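Local coordinates for protein acyl-coenzyme A oxidase 1 (Yarrowia lipolytica, PDB 5Y9D) that catalyses the FAD-dependent oxidation of saturated acyl-CoAs by molecular oxygen, giving (2E)-enoyl-CoAs and hydrogen peroxide in peroxisomal fatty acid beta-oxidation, at residues N49-G54 and Y367-K372; R310-M315 and G419-T424; A375-K380 and I574-A579. All blocks are in the same frame, centred on the assembly; numbering follows the deposited sequence.

Contact 1 of 3, residues N49-G54 and Y367-K372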
ATOM      1  N   ASN A  49      -7.212 -20.781 -21.968  1.00 32.30           N
ATOM      2  CA  ASN A  49      -8.504 -20.773 -22.679  1.00 31.27           C
ATOM      3  C   ASN A  49      -9.695 -20.702 -21.746  1.00 31.91           C
ATOM      4  O   ASN A  49     -10.654 -19.997 -22.005  1.00 33.69           O
ATOM      5  CB  ASN A  49      -8.601 -22.001 -23.580  1.00 28.93           C
ATOM      6  CG  ASN A  49      -7.664 -21.901 -24.762  1.00 30.86           C
ATOM      7  OD1 ASN A  49      -7.167 -20.804 -25.099  1.00 29.46           O
ATOM      8  ND2 ASN A  49      -7.408 -23.032 -25.414  1.00 33.03           N
ATOM      9  N   PHE A  50      -9.609 -21.395 -20.632  1.00 30.60           N
ATOM     10  CA  PHE A  50     -10.621 -21.272 -19.617  1.00 31.04           C
ATOM     11  C   PHE A  50     -10.710 -19.851 -19.066  1.00 33.09           C
ATOM     12  O   PHE A  50     -11.797 -19.346 -18.829  1.00 36.16           O
ATOM     13  CB  PHE A  50     -10.305 -22.230 -18.488  1.00 31.54           C
ATOM     14  CG  PHE A  50     -11.106 -21.997 -17.272  1.00 31.24           C
ATOM     15  CD1 PHE A  50     -12.341 -22.585 -17.133  1.00 32.08           C
ATOM     16  CD2 PHE A  50     -10.620 -21.189 -16.260  1.00 31.62           C
ATOM     17  CE1 PHE A  50     -13.090 -22.379 -15.987  1.00 33.98           C
ATOM     18  CE2 PHE A  50     -11.374 -20.954 -15.124  1.00 32.77           C
ATOM     19  CZ  PHE A  50     -12.608 -21.559 -14.984  1.00 33.88           C
ATOM     20  N   LEU A  51      -9.563 -19.213 -18.834  1.00 34.40           N
ATOM     21  CA  LEU A  51      -9.550 -17.839 -18.340  1.00 32.49           C
ATOM     22  C   LEU A  51     -10.032 -16.831 -19.364  1.00 31.30           C
ATOM     23  O   LEU A  51     -10.643 -15.854 -18.998  1.00 34.61           O
ATOM     24  CB  LEU A  51      -8.165 -17.440 -17.867  1.00 31.69           C
ATOM     25  CG  LEU A  51      -7.714 -18.053 -16.559  1.00 30.71           C
ATOM     26  CD1 LEU A  51      -6.239 -17.777 -16.364  1.00 30.66           C
ATOM     27  CD2 LEU A  51      -8.531 -17.480 -15.407  1.00 30.32           C
ATOM     28  N   ASN A  52      -9.800 -17.066 -20.639  1.00 31.28           N
ATOM     29  CA  ASN A  52     -10.209 -16.090 -21.651  1.00 32.46           C
ATOM     30  C   ASN A  52     -11.584 -16.322 -22.260  1.00 34.45           C
ATOM     31  O   ASN A  52     -12.043 -15.491 -23.033  1.00 38.08           O
ATOM     32  CB  ASN A  52      -9.178 -16.053 -22.781  1.00 31.34           C
ATOM     33  CG  ASN A  52      -7.866 -15.491 -22.331  1.00 31.02           C
ATOM     34  OD1 ASN A  52      -7.847 -14.619 -21.485  1.00 30.51           O
ATOM     35  ND2 ASN A  52      -6.752 -15.999 -22.878  1.00 32.10           N
ATOM     36  N   GLY A  53     -12.235 -17.441 -21.939  1.00 36.54           N
ATOM     37  CA  GLY A  53     -13.536 -17.774 -22.534  1.00 35.57           C
ATOM     38  C   GLY A  53     -13.424 -18.389 -23.920  1.00 37.49           C
ATOM     39  O   GLY A  53     -14.211 -18.063 -24.784  1.00 42.26           O
ATOM     40  N   GLY A  54     -12.436 -19.266 -24.128  1.00 36.65           N
ATOM     41  CA  GLY A  54     -12.268 -20.026 -25.361  1.00 36.00           C
ATOM     42  C   GLY A  54     -10.984 -19.724 -26.133  1.00 37.22           C
ATOM     43  O   GLY A  54     -10.394 -18.659 -25.951  1.00 39.55           O
ATOM     44  N   TYR A 367      -7.895 -15.868  -5.511  1.00 25.72           N
ATOM     45  CA  TYR A 367      -8.628 -14.588  -5.576  1.00 28.94           C
ATOM     46  C   TYR A 367      -8.538 -14.100  -6.998  1.00 30.31           C
ATOM     47  O   TYR A 367      -9.547 -13.867  -7.659  1.00 34.61           O
ATOM     48  CB  TYR A 367      -8.017 -13.520  -4.620  1.00 28.88           C
ATOM     49  CG  TYR A 367      -8.897 -12.348  -4.245  1.00 30.17           C
ATOM     50  CD1 TYR A 367     -10.049 -12.039  -4.955  1.00 33.80           C
ATOM     51  CD2 TYR A 367      -8.568 -11.524  -3.174  1.00 33.87           C
ATOM     52  CE1 TYR A 367     -10.861 -10.973  -4.602  1.00 31.49           C
ATOM     53  CE2 TYR A 367      -9.376 -10.455  -2.811  1.00 34.16           C
ATOM     54  CZ  TYR A 367     -10.517 -10.184  -3.553  1.00 33.03           C
ATOM     55  OH  TYR A 367     -11.344  -9.125  -3.246  1.00 38.45           O
ATOM     56  N   CYS A 368      -7.306 -13.951  -7.467  1.00 32.37           N
ATOM     57  CA  CYS A 368      -7.037 -13.456  -8.805  1.00 28.87           C
ATOM     58  C   CYS A 368      -7.820 -14.231  -9.855  1.00 26.86           C
ATOM     59  O   CYS A 368      -8.550 -13.620 -10.630  1.00 26.20           O
ATOM     60  CB  CYS A 368      -5.532 -13.517  -9.088  1.00 29.45           C
ATOM     61  SG  CYS A 368      -5.180 -13.055 -10.783  1.00 32.99           S
ATOM     62  N   TYR A 369      -7.712 -15.564  -9.888  1.00 27.66           N
ATOM     63  CA  TYR A 369      -8.511 -16.368 -10.884  1.00 27.50           C
ATOM     64  C   TYR A 369      -9.979 -15.970 -10.805  1.00 27.56           C
ATOM     65  O   TYR A 369     -10.628 -15.825 -11.830  1.00 27.64           O
ATOM     66  CB  TYR A 369      -8.400 -17.904 -10.670  1.00 27.35           C
ATOM     67  CG  TYR A 369      -7.293 -18.623 -11.429  1.00 26.26           C
ATOM     68  CD1 TYR A 369      -5.966 -18.380 -11.159  1.00 27.53           C
ATOM     69  CD2 TYR A 369      -7.580 -19.542 -12.411  1.00 27.67           C
ATOM     70  CE1 TYR A 369      -4.957 -19.029 -11.848  1.00 27.79           C
ATOM     71  CE2 TYR A 369      -6.575 -20.188 -13.125  1.00 27.64           C
ATOM     72  CZ  TYR A 369      -5.271 -19.952 -12.819  1.00 28.00           C
ATOM     73  OH  TYR A 369      -4.260 -20.614 -13.496  1.00 28.08           O
ATOM     74  N   ALA A 370     -10.490 -15.783  -9.579  1.00 28.35           N
ATOM     75  CA  ALA A 370     -11.895 -15.397  -9.356  1.00 30.20           C
ATOM     76  C   ALA A 370     -12.198 -14.012  -9.888  1.00 32.76           C
ATOM     77  O   ALA A 370     -13.277 -13.741 -10.448  1.00 32.42           O
ATOM     78  CB  ALA A 370     -12.253 -15.455  -7.874  1.00 31.14           C
ATOM     79  N   MET A 371     -11.257 -13.097  -9.728  1.00 31.75           N
ATOM     80  CA  MET A 371     -11.510 -11.780 -10.291  1.00 31.67           C
ATOM     81  C   MET A 371     -11.917 -11.827 -11.759  1.00 29.80           C
ATOM     82  O   MET A 371     -12.833 -11.109 -12.145  1.00 30.53           O
ATOM     83  CB  MET A 371     -10.329 -10.873 -10.083  1.00 33.16           C
ATOM     84  CG  MET A 371     -10.225 -10.391  -8.659  1.00 33.14           C
ATOM     85  SD  MET A 371      -8.673  -9.542  -8.616  1.00 36.34           S
ATOM     86  CE  MET A 371      -8.657  -8.883  -6.960  1.00 36.37           C
ATOM     87  N   LYS A 372     -11.291 -12.698 -12.554  1.00 29.50           N
ATOM     88  CA  LYS A 372     -11.626 -12.822 -13.985  1.00 28.63           C
ATOM     89  C   LYS A 372     -13.049 -13.279 -14.240  1.00 30.20           C
ATOM     90  O   LYS A 372     -13.690 -12.798 -15.174  1.00 29.65           O
ATOM     91  CB  LYS A 372     -10.667 -13.781 -14.713  1.00 29.10           C
ATOM     92  CG  LYS A 372     -10.845 -13.856 -16.227  1.00 29.49           C
ATOM     93  CD  LYS A 372     -10.643 -12.491 -16.885  1.00 31.70           C
ATOM     94  CE  LYS A 372     -11.071 -12.508 -18.341  1.00 34.90           C
ATOM     95  NZ  LYS A 372     -10.075 -13.179 -19.197  1.00 36.27           N
TER
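Lys-372 and Leu-51 supply the polar half of this contact, a lysine reaching the carbonyl end of a short helix. Lys-372 NZ donates to Leu-51 O over 2.7 Å, arriving above the carbonyl plane, 41° out of it, rather than along a lone pair. Kinks at chi2 (59°) and chi4 (-76°) curl the lysine chain round that oxygen, so that Lys-372 CE is also only 3.4 Å from Leu-51 O. Asn-52 OD1 lies 3.5 Å from the same NZ, too far to count as a bond, though its partial charge may favour the ammonium; its amide ND2 is engaged by Thr-58 OG1.

The setting is the C-terminal end of helix 44-52. Gly-53 leaves helical geometry with positive phi, and Gly-54 N returns to Asn-49 O at 2.9 Å, the 6-to-1 bond of a Schellman motif, here without its companion bond to Phe-50 O. A cation here would probably be favoured by the helix dipole. The N-terminal helical domain is thereby tied to helix 355-391 of the C-alpha1 domain.

Apolar packing makes up the other half. Leu-51 crosses Tyr-369 at about a right angle, its CD2 3.8 Å from Tyr-369 CD2 and its CD1 4.1 Å from Tyr-369 CE2, both methyls reaching the CD2-CE2 bond of the ring obliquely. Leu-592 of helix 589-606 and Phe-647, from a loop, also pack against Tyr-369.

Contact 2 of 3, residues R310-M315 and G419-T424; sequences RGRVSM and GMKAFT
The planar guanidinium of Arg-312 stays clear of Lys-421, and it is the aliphatic stem that makes the contact: Arg-312 CG lies 4.1 Å from Lys-421 CG, the two chains running obliquely past each other. The guanidinium turns instead to Glu-464 O, which accepts from NE. A second planar group, the peptide carbonyl of Met-420, is gripped from opposite faces. Thr-424 OG1 donates to Met-420 O at 2.6 Å, tilted 25° from the carbonyl plane, and Thr-424 N approaches from the other face at 3.0 Å. The threonine hydroxyl is thus folded back onto its own helix.

Between the segments the packing is apolar in character, although one partner is a lysine. A bend at chi2 (-83°) swings the Lys-421 chain alongside Met-315, so that the two side chains point the same way; Met-315 SD rests 3.6 Å from Lys-421 CE, and Met-315 CB 4.0 Å from Lys-421 CG. Lys-421 CB also meets the backbone at Arg-312 O, 3.9 Å away.

The buried lysine tip is not left bare: Gln-460 O, Trp-463 O, Gly-465 O (the strongest partner) and Asn-467 OD1 surround NZ and share its three protons, an oxygen cage that probably stabilises the ammonium and offsets the like charge of Arg-312. Both basic residues thereby hold the backbone around Glu-464, probably the catalytic proton acceptor, while Met-315 packs against its side chain.

Helices 306-334 and 400-437, which meet here, both belong to the helical C-alpha1 domain of acyl-CoA oxidases. The axes of the two short segments approach to 8.6 Å and run in the same general direction, 40° apart. Helix 467-486 packs beside Lys-421 and Ala-422, and helix 558-581 lies against Met-420 and Phe-423.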
ATOM      1  N   ARG A 310     -18.887   2.282 -17.604  1.00 42.67           N
ATOM      2  CA  ARG A 310     -17.994   1.534 -18.503  1.00 42.40           C
ATOM      3  C   ARG A 310     -16.673   1.199 -17.812  1.00 41.69           C
ATOM      4  O   ARG A 310     -16.256   0.047 -17.799  1.00 46.01           O
ATOM      5  CB  ARG A 310     -17.693   2.298 -19.800  1.00 42.97           C
ATOM      6  CG  ARG A 310     -16.879   1.500 -20.808  1.00 43.49           C
ATOM      7  CD  ARG A 310     -16.750   2.190 -22.155  1.00 47.48           C
ATOM      8  NE  ARG A 310     -15.403   1.971 -22.707  1.00 54.46           N
ATOM      9  CZ  ARG A 310     -15.105   1.415 -23.889  1.00 59.14           C
ATOM     10  NH1 ARG A 310     -16.049   1.004 -24.747  1.00 59.61           N
ATOM     11  NH2 ARG A 310     -13.827   1.274 -24.229  1.00 58.70           N
ATOM     12  N   GLY A 311     -16.020   2.210 -17.244  1.00 37.30           N
ATOM     13  CA  GLY A 311     -14.687   2.049 -16.716  1.00 34.47           C
ATOM     14  C   GLY A 311     -14.624   1.399 -15.352  1.00 36.78           C
ATOM     15  O   GLY A 311     -13.552   0.950 -14.946  1.00 39.20           O
ATOM     16  N   ARG A 312     -15.733   1.406 -14.612  1.00 34.94           N
ATOM     17  CA  ARG A 312     -15.819   0.660 -13.365  1.00 34.85           C
ATOM     18  C   ARG A 312     -15.798  -0.807 -13.704  1.00 35.28           C
ATOM     19  O   ARG A 312     -15.146  -1.587 -13.018  1.00 31.09           O
ATOM     20  CB  ARG A 312     -17.101   0.957 -12.597  1.00 36.08           C
ATOM     21  CG  ARG A 312     -17.018   2.213 -11.796  1.00 35.87           C
ATOM     22  CD  ARG A 312     -18.268   2.465 -10.986  1.00 38.05           C
ATOM     23  NE  ARG A 312     -18.188   3.851 -10.540  1.00 38.36           N
ATOM     24  CZ  ARG A 312     -18.958   4.838 -10.955  1.00 40.92           C
ATOM     25  NH1 ARG A 312     -19.953   4.616 -11.796  1.00 43.90           N
ATOM     26  NH2 ARG A 312     -18.739   6.057 -10.500  1.00 44.60           N
ATOM     27  N   VAL A 313     -16.529  -1.154 -14.764  1.00 35.63           N
ATOM     28  CA  VAL A 313     -16.520  -2.492 -15.350  1.00 35.51           C
ATOM     29  C   VAL A 313     -15.149  -2.838 -15.868  1.00 36.65           C
ATOM     30  O   VAL A 313     -14.624  -3.931 -15.610  1.00 37.72           O
ATOM     31  CB  VAL A 313     -17.538  -2.602 -16.504  1.00 35.16           C
ATOM     32  CG1 VAL A 313     -17.228  -3.785 -17.417  1.00 35.62           C
ATOM     33  CG2 VAL A 313     -18.942  -2.705 -15.948  1.00 34.70           C
ATOM     34  N   SER A 314     -14.543  -1.898 -16.583  1.00 39.69           N
ATOM     35  CA  SER A 314     -13.182  -2.112 -17.067  1.00 38.65           C
ATOM     36  C   SER A 314     -12.186  -2.240 -15.906  1.00 33.47           C
ATOM     37  O   SER A 314     -11.197  -2.932 -16.034  1.00 33.41           O
ATOM     38  CB  SER A 314     -12.762  -1.010 -18.034  1.00 42.40           C
ATOM     39  OG  SER A 314     -11.797  -1.517 -18.936  1.00 49.17           O
ATOM     40  N   MET A 315     -12.464  -1.609 -14.765  1.00 30.49           N
ATOM     41  CA  MET A 315     -11.608  -1.776 -13.563  1.00 29.62           C
ATOM     42  C   MET A 315     -11.646  -3.142 -12.850  1.00 27.28           C
ATOM     43  O   MET A 315     -10.728  -3.463 -12.075  1.00 24.98           O
ATOM     44  CB  MET A 315     -11.880  -0.671 -12.562  1.00 30.10           C
ATOM     45  CG  MET A 315     -11.208   0.615 -12.973  1.00 32.38           C
ATOM     46  SD  MET A 315     -11.758   2.007 -11.991  1.00 35.13           S
ATOM     47  CE  MET A 315     -11.774   3.277 -13.238  1.00 36.79           C
ATOM     48  N   GLY A 419     -19.729  -2.107  -6.199  1.00 37.74           N
ATOM     49  CA  GLY A 419     -19.163  -2.934  -5.141  1.00 35.68           C
ATOM     50  C   GLY A 419     -18.090  -3.832  -5.695  1.00 35.17           C
ATOM     51  O   GLY A 419     -17.077  -4.056  -5.055  1.00 36.80           O
ATOM     52  N   MET A 420     -18.307  -4.377  -6.880  1.00 34.28           N
ATOM     53  CA  MET A 420     -17.289  -5.216  -7.484  1.00 35.07           C
ATOM     54  C   MET A 420     -16.016  -4.421  -7.862  1.00 32.29           C
ATOM     55  O   MET A 420     -14.904  -4.902  -7.687  1.00 30.61           O
ATOM     56  CB  MET A 420     -17.832  -5.944  -8.689  1.00 38.38           C
ATOM     57  CG  MET A 420     -16.882  -7.035  -9.120  1.00 45.35           C
ATOM     58  SD  MET A 420     -17.464  -8.648  -8.630  1.00 54.60           S
ATOM     59  CE  MET A 420     -18.564  -8.899 -10.059  1.00 50.74           C
ATOM     60  N   LYS A 421     -16.181  -3.204  -8.363  1.00 30.99           N
ATOM     61  CA  LYS A 421     -15.047  -2.289  -8.570  1.00 28.41           C
ATOM     62  C   LYS A 421     -14.303  -2.058  -7.263  1.00 28.04           C
ATOM     63  O   LYS A 421     -13.098  -2.277  -7.174  1.00 27.93           O
ATOM     64  CB  LYS A 421     -15.527  -0.955  -9.161  1.00 26.24           C
ATOM     65  CG  LYS A 421     -14.446   0.049  -9.513  1.00 25.81           C
ATOM     66  CD  LYS A 421     -13.977   0.875  -8.325  1.00 25.85           C
ATOM     67  CE  LYS A 421     -13.409   2.214  -8.773  1.00 25.33           C
ATOM     68  NZ  LYS A 421     -13.103   3.136  -7.646  1.00 24.90           N
ATOM     69  N   ALA A 422     -15.005  -1.622  -6.235  1.00 27.00           N
ATOM     70  CA  ALA A 422     -14.315  -1.307  -5.008  1.00 27.56           C
ATOM     71  C   ALA A 422     -13.511  -2.493  -4.488  1.00 27.40           C
ATOM     72  O   ALA A 422     -12.315  -2.391  -4.249  1.00 32.83           O
ATOM     73  CB  ALA A 422     -15.281  -0.782  -3.950  1.00 28.22           C
ATOM     74  N   PHE A 423     -14.144  -3.632  -4.332  1.00 26.00           N
ATOM     75  CA  PHE A 423     -13.455  -4.745  -3.675  1.00 26.17           C
ATOM     76  C   PHE A 423     -12.382  -5.348  -4.539  1.00 26.45           C
ATOM     77  O   PHE A 423     -11.279  -5.656  -4.013  1.00 28.47           O
ATOM     78  CB  PHE A 423     -14.438  -5.789  -3.165  1.00 24.52           C
ATOM     79  CG  PHE A 423     -15.335  -5.244  -2.106  1.00 24.73           C
ATOM     80  CD1 PHE A 423     -14.812  -4.901  -0.876  1.00 23.67           C
ATOM     81  CD2 PHE A 423     -16.678  -5.005  -2.355  1.00 23.96           C
ATOM     82  CE1 PHE A 423     -15.621  -4.372   0.114  1.00 24.54           C
ATOM     83  CE2 PHE A 423     -17.492  -4.461  -1.369  1.00 24.92           C
ATOM     84  CZ  PHE A 423     -16.965  -4.138  -0.128  1.00 23.92           C
ATOM     85  N   THR A 424     -12.649  -5.493  -5.841  1.00 24.47           N
ATOM     86  CA  THR A 424     -11.589  -5.979  -6.695  1.00 24.26           C
ATOM     87  C   THR A 424     -10.394  -5.063  -6.794  1.00 24.02           C
ATOM     88  O   THR A 424      -9.298  -5.573  -6.803  1.00 25.88           O
ATOM     89  CB  THR A 424     -12.037  -6.406  -8.068  1.00 24.83           C
ATOM     90  OG1 THR A 424     -12.614  -5.306  -8.777  1.00 24.39           O
ATOM     91  CG2 THR A 424     -13.010  -7.595  -7.915  1.00 26.16           C
TER

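Contact 3 of 3, residues A375-K380 and I574-A579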
ATOM      1  N   ALA A 375     -14.947 -10.015 -13.602  1.00 34.35           N
ATOM      2  CA  ALA A 375     -14.728  -9.146 -14.769  1.00 33.02           C
ATOM      3  C   ALA A 375     -15.558  -9.561 -16.005  1.00 35.79           C
ATOM      4  O   ALA A 375     -16.172  -8.725 -16.645  1.00 38.51           O
ATOM      5  CB  ALA A 375     -13.248  -9.115 -15.107  1.00 32.09           C
ATOM      6  N   ASP A 376     -15.616 -10.851 -16.325  1.00 40.67           N
ATOM      7  CA  ASP A 376     -16.374 -11.299 -17.508  1.00 44.26           C
ATOM      8  C   ASP A 376     -17.886 -11.115 -17.393  1.00 43.01           C
ATOM      9  O   ASP A 376     -18.488 -10.617 -18.318  1.00 45.15           O
ATOM     10  CB  ASP A 376     -16.052 -12.761 -17.873  1.00 47.91           C
ATOM     11  CG  ASP A 376     -14.602 -12.949 -18.323  1.00 49.24           C
ATOM     12  OD1 ASP A 376     -14.015 -11.983 -18.855  1.00 49.46           O
ATOM     13  OD2 ASP A 376     -14.049 -14.056 -18.139  1.00 49.36           O
ATOM     14  N   GLU A 377     -18.504 -11.492 -16.276  1.00 43.77           N
ATOM     15  CA  GLU A 377     -19.939 -11.255 -16.118  1.00 47.86           C
ATOM     16  C   GLU A 377     -20.244  -9.783 -16.365  1.00 45.46           C
ATOM     17  O   GLU A 377     -21.007  -9.422 -17.253  1.00 43.99           O
ATOM     18  CB  GLU A 377     -20.418 -11.620 -14.720  1.00 54.00           C
ATOM     19  CG  GLU A 377     -20.362 -13.104 -14.412  1.00 61.32           C
ATOM     20  CD  GLU A 377     -20.782 -13.422 -12.985  1.00 70.50           C
ATOM     21  OE1 GLU A 377     -20.312 -12.718 -12.046  1.00 70.88           O
ATOM     22  OE2 GLU A 377     -21.564 -14.389 -12.808  1.00 70.19           O
ATOM     23  N   ALA A 378     -19.594  -8.940 -15.583  1.00 43.09           N
ATOM     24  CA  ALA A 378     -19.823  -7.528 -15.627  1.00 45.58           C
ATOM     25  C   ALA A 378     -19.684  -7.031 -17.063  1.00 46.53           C
ATOM     26  O   ALA A 378     -20.549  -6.314 -17.534  1.00 41.79           O
ATOM     27  CB  ALA A 378     -18.856  -6.815 -14.677  1.00 46.68           C
ATOM     28  N   GLN A 379     -18.626  -7.472 -17.755  1.00 49.52           N
ATOM     29  CA  GLN A 379     -18.340  -7.086 -19.159  1.00 53.02           C
ATOM     30  C   GLN A 379     -19.461  -7.465 -20.133  1.00 53.86           C
ATOM     31  O   GLN A 379     -19.881  -6.638 -20.963  1.00 53.30           O
ATOM     32  CB  GLN A 379     -17.021  -7.725 -19.636  1.00 53.87           C
ATOM     33  CG  GLN A 379     -16.453  -7.212 -20.965  1.00 54.28           C
ATOM     34  CD  GLN A 379     -15.315  -8.106 -21.511  1.00 55.15           C
ATOM     35  OE1 GLN A 379     -14.384  -8.509 -20.778  1.00 47.84           O
ATOM     36  NE2 GLN A 379     -15.393  -8.422 -22.804  1.00 49.18           N
ATOM     37  N   LYS A 380     -19.916  -8.713 -20.039  1.00 50.99           N
ATOM     38  CA  LYS A 380     -20.992  -9.224 -20.902  1.00 52.67           C
ATOM     39  C   LYS A 380     -22.240  -8.363 -20.739  1.00 47.96           C
ATOM     40  O   LYS A 380     -22.935  -8.108 -21.707  1.00 44.45           O
ATOM     41  CB  LYS A 380     -21.328 -10.696 -20.577  1.00 55.22           C
ATOM     42  CG  LYS A 380     -21.950 -11.472 -21.732  1.00 59.69           C
ATOM     43  CD  LYS A 380     -20.895 -11.906 -22.763  1.00 67.25           C
ATOM     44  CE  LYS A 380     -21.489 -12.418 -24.090  1.00 66.98           C
ATOM     45  NZ  LYS A 380     -20.508 -12.487 -25.222  1.00 62.52           N
ATOM     46  N   ILE A 574     -17.083 -15.930  -5.432  1.00 30.55           N
ATOM     47  CA  ILE A 574     -16.984 -17.355  -5.113  1.00 31.65           C
ATOM     48  C   ILE A 574     -18.000 -18.111  -5.971  1.00 32.24           C
ATOM     49  O   ILE A 574     -17.646 -19.059  -6.661  1.00 33.17           O
ATOM     50  CB  ILE A 574     -17.194 -17.610  -3.589  1.00 31.69           C
ATOM     51  CG1 ILE A 574     -15.964 -17.127  -2.813  1.00 28.74           C
ATOM     52  CG2 ILE A 574     -17.543 -19.084  -3.301  1.00 29.55           C
ATOM     53  CD1 ILE A 574     -16.183 -17.066  -1.316  1.00 29.68           C
ATOM     54  N   SER A 575     -19.241 -17.637  -5.989  1.00 34.18           N
ATOM     55  CA  SER A 575     -20.281 -18.288  -6.804  1.00 36.26           C
ATOM     56  C   SER A 575     -19.975 -18.257  -8.276  1.00 35.58           C
ATOM     57  O   SER A 575     -20.237 -19.238  -8.961  1.00 37.58           O
ATOM     58  CB  SER A 575     -21.652 -17.650  -6.600  1.00 37.25           C
ATOM     59  OG  SER A 575     -22.293 -18.212  -5.491  1.00 38.98           O
ATOM     60  N   SER A 576     -19.463 -17.131  -8.774  1.00 34.20           N
ATOM     61  CA  SER A 576     -19.158 -17.025 -10.195  1.00 34.53           C
ATOM     62  C   SER A 576     -18.012 -17.943 -10.616  1.00 30.64           C
ATOM     63  O   SER A 576     -18.019 -18.464 -11.718  1.00 30.44           O
ATOM     64  CB  SER A 576     -18.839 -15.585 -10.586  1.00 39.36           C
ATOM     65  OG  SER A 576     -19.888 -14.724 -10.183  1.00 46.99           O
ATOM     66  N   PHE A 577     -17.042 -18.140  -9.739  1.00 28.85           N
ATOM     67  CA  PHE A 577     -15.925 -19.030 -10.022  1.00 27.90           C
ATOM     68  C   PHE A 577     -16.408 -20.457 -10.169  1.00 29.71           C
ATOM     69  O   PHE A 577     -16.041 -21.132 -11.126  1.00 29.47           O
ATOM     70  CB  PHE A 577     -14.883 -18.956  -8.906  1.00 27.68           C
ATOM     71  CG  PHE A 577     -13.509 -19.424  -9.300  1.00 28.51           C
ATOM     72  CD1 PHE A 577     -13.240 -19.980 -10.557  1.00 29.06           C
ATOM     73  CD2 PHE A 577     -12.480 -19.346  -8.388  1.00 28.83           C
ATOM     74  CE1 PHE A 577     -11.975 -20.405 -10.884  1.00 28.33           C
ATOM     75  CE2 PHE A 577     -11.213 -19.785  -8.712  1.00 29.74           C
ATOM     76  CZ  PHE A 577     -10.958 -20.303  -9.968  1.00 28.59           C
ATOM     77  N   TYR A 578     -17.250 -20.913  -9.244  1.00 30.51           N
ATOM     78  CA  TYR A 578     -17.823 -22.283  -9.346  1.00 31.35           C
ATOM     79  C   TYR A 578     -18.699 -22.490 -10.579  1.00 31.22           C
ATOM     80  O   TYR A 578     -18.702 -23.553 -11.163  1.00 30.30           O
ATOM     81  CB  TYR A 578     -18.656 -22.604  -8.105  1.00 29.22           C
ATOM     82  CG  TYR A 578     -17.820 -22.958  -6.920  1.00 28.35           C
ATOM     83  CD1 TYR A 578     -16.913 -23.990  -6.989  1.00 26.41           C
ATOM     84  CD2 TYR A 578     -17.945 -22.274  -5.718  1.00 27.82           C
ATOM     85  CE1 TYR A 578     -16.139 -24.324  -5.903  1.00 26.13           C
ATOM     86  CE2 TYR A 578     -17.179 -22.625  -4.620  1.00 26.40           C
ATOM     87  CZ  TYR A 578     -16.282 -23.661  -4.727  1.00 24.92           C
ATOM     88  OH  TYR A 578     -15.499 -24.023  -3.668  1.00 24.98           O
ATOM     89  N   ALA A 579     -19.457 -21.468 -10.944  1.00 32.00           N
ATOM     90  CA  ALA A 579     -20.327 -21.542 -12.098  1.00 33.50           C
ATOM     91  C   ALA A 579     -19.517 -21.746 -13.374  1.00 34.23           C
ATOM     92  O   ALA A 579     -19.994 -22.405 -14.291  1.00 33.81           O
ATOM     93  CB  ALA A 579     -21.173 -20.277 -12.205  1.00 34.24           C
TER
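Glu-377 and Ser-576 meet because their first torsions set Glu-377 CG and Ser-576 OG beside their own backbone N: chi1 is -68° for the glutamate and -54° for the serine. Beyond CG the glutamate chain stays extended (chi2 177°), which carries its carboxylate across a gap that the backbones leave wide, the CA atoms of Glu-377 and Ser-576 being 8.3 Å apart.

The carboxylate presents both oxygens to the hydroxyl. Glu-377 OE1 lies 2.8 Å from Ser-576 OG, and Glu-377 OE2 is hardly farther from the same OG, at 3.1 Å. The hydroxyl oxygen does not lie in the carboxylate plane; it stands above it, with Glu-377 CD only 3.2 Å from Ser-576 OG. Such an approach differs from the in-plane bond of a serine to a single carboxylate oxygen. The strongest partner of Ser-576 OG is His-572 O, one turn earlier on its own helix, so this carbonyl and the carboxylate both compete for its single proton. Ser-576 CB adds van der Waals contact, 3.5 Å from Glu-377 OE1.

This is an interhelical contact resting on one residue from each side, at the partly buried margin where the C-alpha1 domain meets the C-terminal helical region. The neighbouring pair Asp-376 and Arg-580 forms a salt bridge between the same two helices, so polar links fall close together here.

Deeper in, helix 558-581 presses Phe-577 against Tyr-369, Ala-370 and Met-373 of helix 355-391, giving the polar edge an apolar interior. Helices 519-544 and 589-606 pack on Ile-574 and Tyr-578, while helix 306-334 lies against Ala-375 and Ala-378.

How the contacts relate
Helix 355-391 joins the set: contacts 1 and 3 lie along it with centres 9 Å apart, and Leu-51 O comes within 3.9 Å of Asp-376 OD2. Arg-580 binds both Phe-50 O and Asp-376, a second bridge between them. Contact 2 lies deeper, its centre 16 Å from that of contact 1 and 13 Å from that of contact 3, yet Met-371 CE comes within 3.4 Å of Thr-424 O, and Val-313 CG1 within 3.9 Å of Gln-379 CA. Contact 2 alone borders the probable catalytic glutamate: the side chains of Met-315 and Glu-464 are about 3 Å apart, and that of Arg-312 is about 8 Å from bound FAD, both measured between nearest atoms.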